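Local coordinates for protein thermotoga maritima TmcAL (PDB 5Y0T) that belongs by family to the HIGH nucleotidyl transferases of the HUP clan and is modelled here with adenosine-5'-rp-alpha-thio-triphosphate bound, at residues A[264-267]-A[268-272]; A[137-140]-A[141-145]. One frame throughout, in Å; residues are numbered along the deposited sequence.

Contact 1: residues A[264-267]-A[268-272]; sequences KNMD and FFEKI
F268 N is gripped by two oxygens of one residue: the side-chain OD1 of N265, 3.1 Å from F268 N, and N265 O, whose bond to the same N-H is weak and bent. The OD1 bond is moderately bent, 145° at the hydrogen, with the donor tilted from the amide plane. N265 reaches the N-H because its CG sits between the backbone N and the carbonyl carbon (chi1 63°), which folds the amide back over the helix start. This is an N-cap: N265 immediately precedes the short helix 266-270 and satisfies an N-H of its first turn. N265 O also takes a long, weak bond from F269 N, while the regular helical bond runs from E270 N to M266 O at 3.0 Å.

Just ahead of the cap, K264 lays its aliphatic chain over one face of the F268 ring. Its CD stands 3.8 Å from the ring centroid, only 14° off the normal, a CH-pi contact. CG lies over the CD2 side of the ring and CB just beyond its rim, and NZ ends 3.7 Å from F268 CE1; the ammonium also makes long, weak ion pairs with E320 of its own chain and E320 of the second subunit. The F269 ring adjoins that of F268, which sets CD2 over one of its faces; F269 CZ is 4.0 Å from K264 CB, and the ring meets those of F275 and F283.

On the outer side D267 and E270 run alongside each other, D267 OD1 4.0 Å from E270 OE1, two like charges that would probably raise each other's proton affinity slightly. M266 bends at its last torsion, which leaves CE 3.8 Å from E270 OE2, and the same methionine touches K281 and H284 of helix 279-289.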
# COMPACT_ATOMS: atom_id res chain seq x y z
N LYS A 264 -2.63 -7.26 3.15
CA LYS A 264 -3.32 -8.12 2.19
C LYS A 264 -3.44 -9.54 2.67
O LYS A 264 -2.55 -10.05 3.34
CB LYS A 264 -2.59 -8.10 0.84
CG LYS A 264 -2.46 -6.72 0.22
CD LYS A 264 -3.82 -6.11 -0.04
CE LYS A 264 -3.69 -4.76 -0.73
NZ LYS A 264 -4.98 -4.37 -1.38
N ASN A 265 -4.55 -10.19 2.32
CA ASN A 265 -4.73 -11.60 2.66
C ASN A 265 -4.46 -12.48 1.43
O ASN A 265 -4.13 -11.97 0.35
CB ASN A 265 -6.13 -11.88 3.23
CG ASN A 265 -7.26 -11.60 2.23
OD1 ASN A 265 -7.04 -11.36 1.04
ND2 ASN A 265 -8.49 -11.65 2.73
N MET A 266 -4.58 -13.79 1.61
CA MET A 266 -4.22 -14.72 0.54
C MET A 266 -5.13 -14.55 -0.67
O MET A 266 -4.68 -14.72 -1.81
CB MET A 266 -4.26 -16.16 1.05
CG MET A 266 -2.92 -16.64 1.58
SD MET A 266 -2.98 -18.34 2.16
CE MET A 266 -3.28 -19.22 0.63
N ASP A 267 -6.39 -14.21 -0.40
CA ASP A 267 -7.37 -13.94 -1.45
C ASP A 267 -6.86 -12.88 -2.43
O ASP A 267 -7.07 -12.99 -3.63
CB ASP A 267 -8.71 -13.47 -0.86
CG ASP A 267 -9.44 -14.58 -0.12
OD1 ASP A 267 -9.05 -15.76 -0.28
OD2 ASP A 267 -10.40 -14.28 0.61
N PHE A 268 -6.19 -11.87 -1.90
CA PHE A 268 -5.63 -10.83 -2.75
C PHE A 268 -4.55 -11.40 -3.66
O PHE A 268 -4.60 -11.20 -4.87
CB PHE A 268 -5.08 -9.67 -1.89
CG PHE A 268 -4.24 -8.71 -2.66
CD1 PHE A 268 -4.82 -7.63 -3.31
CD2 PHE A 268 -2.87 -8.88 -2.74
CE1 PHE A 268 -4.05 -6.74 -4.02
CE2 PHE A 268 -2.10 -7.99 -3.47
CZ PHE A 268 -2.69 -6.92 -4.10
N PHE A 269 -3.57 -12.10 -3.09
CA PHE A 269 -2.44 -12.59 -3.90
C PHE A 269 -2.88 -13.61 -4.96
O PHE A 269 -2.29 -13.67 -6.04
CB PHE A 269 -1.35 -13.20 -3.01
CG PHE A 269 -0.71 -12.20 -2.06
CD1 PHE A 269 0.12 -11.19 -2.54
CD2 PHE A 269 -0.94 -12.28 -0.70
CE1 PHE A 269 0.70 -10.28 -1.68
CE2 PHE A 269 -0.37 -11.36 0.17
CZ PHE A 269 0.45 -10.37 -0.31
N GLU A 270 -3.92 -14.38 -4.66
CA GLU A 270 -4.45 -15.35 -5.63
C GLU A 270 -4.91 -14.69 -6.94
O GLU A 270 -4.91 -15.33 -8.00
CB GLU A 270 -5.60 -16.16 -5.01
CG GLU A 270 -5.12 -17.17 -3.99
CD GLU A 270 -6.22 -17.71 -3.09
OE1 GLU A 270 -7.42 -17.54 -3.42
OE2 GLU A 270 -5.88 -18.31 -2.05
N LYS A 271 -5.28 -13.42 -6.89
CA LYS A 271 -5.71 -12.71 -8.09
C LYS A 271 -4.56 -12.08 -8.86
O LYS A 271 -4.75 -11.59 -9.98
CB LYS A 271 -6.72 -11.63 -7.73
CG LYS A 271 -7.98 -12.14 -7.04
CD LYS A 271 -8.79 -10.95 -6.53
CE LYS A 271 -9.81 -11.35 -5.48
NZ LYS A 271 -10.33 -10.12 -4.79
N ILE A 272 -3.37 -12.06 -8.27
CA ILE A 272 -2.24 -11.37 -8.88
C ILE A 272 -1.52 -12.31 -9.86
O ILE A 272 -1.35 -13.50 -9.58
CB ILE A 272 -1.26 -10.84 -7.81
CG1 ILE A 272 -1.96 -9.81 -6.91
CG2 ILE A 272 -0.01 -10.23 -8.44
CD1 ILE A 272 -2.47 -8.54 -7.66

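Contact 2: residues A[137-140]-A[141-145]; sequences YSFP and NARKY
Y137 and Y145 both swing CG anti to their carbonyl carbons (chi1 -73° and -59°), and these turns bring the edge of Y145 to the face of Y137. Y145 CE2 sits over the centre of the Y137 ring, 3.8 Å from Y137 CG, in a T-shaped pair with centroids 4.8 Å apart and planes at 68°. Y137 CB also rests on A142 CB, so the tyrosine ahead of the helix packs along its first two turns.

Across the helix start, the bend at chi3 of R143 lays its guanidinium beside F139: F139 CE2 lies over one guanidinium face, 3.8 Å from R143 NH1, with the two planes oblique. R143 NH1 makes a salt bridge to E174, while NE gives its hydrogen to a water that in turn donates to P140 O.

S138 is the N-cap residue of helix 139-153. Its carbonyl accepts from A142 N, 2.8 Å away and nearly straight, and R143 N follows to F139 O at 2.9 Å. A second water accepts from both S138 N and N141 ND2, joining the residue before the helix to its first turn. The R143 guanidinium is thus held at one end by E174 and at NE by water, which would probably fix its rotation over F139, while Y137 and Y145 meet through ring carbons alone.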
# COMPACT_ATOMS: atom_id res chain seq x y z
N TYR A 137 8.94 -30.81 -12.80
CA TYR A 137 9.93 -29.80 -13.14
C TYR A 137 9.24 -28.47 -13.44
O TYR A 137 8.10 -28.45 -13.89
CB TYR A 137 10.78 -30.24 -14.34
CG TYR A 137 11.78 -31.34 -14.03
CD1 TYR A 137 12.78 -31.15 -13.08
CD2 TYR A 137 11.74 -32.55 -14.71
CE1 TYR A 137 13.70 -32.16 -12.80
CE2 TYR A 137 12.66 -33.56 -14.44
CZ TYR A 137 13.63 -33.35 -13.49
OH TYR A 137 14.53 -34.35 -13.21
N SER A 138 9.93 -27.37 -13.17
CA SER A 138 9.46 -26.03 -13.54
C SER A 138 9.42 -25.89 -15.06
O SER A 138 10.14 -26.60 -15.77
CB SER A 138 10.35 -24.95 -12.93
OG SER A 138 11.61 -24.93 -13.59
N PHE A 139 8.59 -24.97 -15.56
CA PHE A 139 8.46 -24.81 -17.01
C PHE A 139 9.79 -24.59 -17.74
O PHE A 139 10.04 -25.24 -18.76
CB PHE A 139 7.49 -23.67 -17.36
CG PHE A 139 7.35 -23.47 -18.84
CD1 PHE A 139 6.52 -24.29 -19.59
CD2 PHE A 139 8.07 -22.48 -19.49
CE1 PHE A 139 6.40 -24.11 -20.96
CE2 PHE A 139 7.95 -22.30 -20.85
CZ PHE A 139 7.12 -23.12 -21.59
N PRO A 140 10.65 -23.68 -17.24
CA PRO A 140 11.92 -23.54 -17.96
C PRO A 140 12.75 -24.83 -18.02
O PRO A 140 13.38 -25.10 -19.04
CB PRO A 140 12.65 -22.45 -17.17
CG PRO A 140 11.57 -21.70 -16.45
CD PRO A 140 10.55 -22.73 -16.12
N ASN A 141 12.75 -25.61 -16.94
CA ASN A 141 13.49 -26.87 -16.94
C ASN A 141 12.83 -27.91 -17.84
O ASN A 141 13.50 -28.54 -18.66
CB ASN A 141 13.62 -27.42 -15.52
CG ASN A 141 14.74 -26.77 -14.73
OD1 ASN A 141 15.68 -26.21 -15.31
ND2 ASN A 141 14.66 -26.85 -13.40
N ALA A 142 11.52 -28.05 -17.70
CA ALA A 142 10.73 -29.00 -18.48
C ALA A 142 10.87 -28.77 -19.98
O ALA A 142 11.07 -29.71 -20.74
CB ALA A 142 9.27 -28.92 -18.08
N ARG A 143 10.76 -27.51 -20.39
CA ARG A 143 10.95 -27.12 -21.77
C ARG A 143 12.35 -27.50 -22.25
O ARG A 143 12.52 -28.00 -23.36
CB ARG A 143 10.72 -25.62 -21.95
CG ARG A 143 11.02 -25.11 -23.36
CD ARG A 143 10.54 -23.67 -23.55
NE ARG A 143 11.33 -22.72 -22.77
CZ ARG A 143 11.14 -21.40 -22.77
NH1 ARG A 143 10.17 -20.85 -23.51
NH2 ARG A 143 11.92 -20.64 -22.03
N LYS A 144 13.35 -27.26 -21.40
CA LYS A 144 14.73 -27.61 -21.72
C LYS A 144 14.89 -29.11 -21.96
O LYS A 144 15.42 -29.53 -22.99
CB LYS A 144 15.67 -27.15 -20.59
CG LYS A 144 17.15 -27.39 -20.88
CD LYS A 144 18.06 -26.80 -19.81
CE LYS A 144 17.83 -27.43 -18.44
NZ LYS A 144 18.82 -26.95 -17.43
N TYR A 145 14.41 -29.91 -21.02
CA TYR A 145 14.51 -31.36 -21.11
C TYR A 145 13.71 -31.88 -22.30
O TYR A 145 14.14 -32.81 -22.99
CB TYR A 145 14.01 -32.02 -19.82
CG TYR A 145 14.77 -31.58 -18.59
CD1 TYR A 145 16.13 -31.30 -18.65
CD2 TYR A 145 14.13 -31.44 -17.36
CE1 TYR A 145 16.84 -30.90 -17.53
CE2 TYR A 145 14.83 -31.04 -16.24
CZ TYR A 145 16.17 -30.77 -16.33
OH TYR A 145 16.86 -30.37 -15.21
O HOH W 1 12.41 -27.92 -11.74
O HOH W 2 14.10 -23.40 -21.32

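Both contacts are helix starts, contact 1 at the short helix 266-270 and contact 2 at the longer helix 139-153, and they do not touch, their nearest atoms being about 16 Å apart. Contact 1 is partly buried, with K264 and F269 enclosed, and packs against helices 279-289 and 307-318; contact 2 lies at the surface beside helix 123-134. In 264-272 an asparagine side chain caps the helix directly, whereas in 137-145 a water ties the backbone before the helix to an asparagine amide. A basic chain lies against a phenylalanine in both, but only contact 2 has a tyrosine pair. Only contact 1 reaches the second subunit, where K264 weakly pairs with E320.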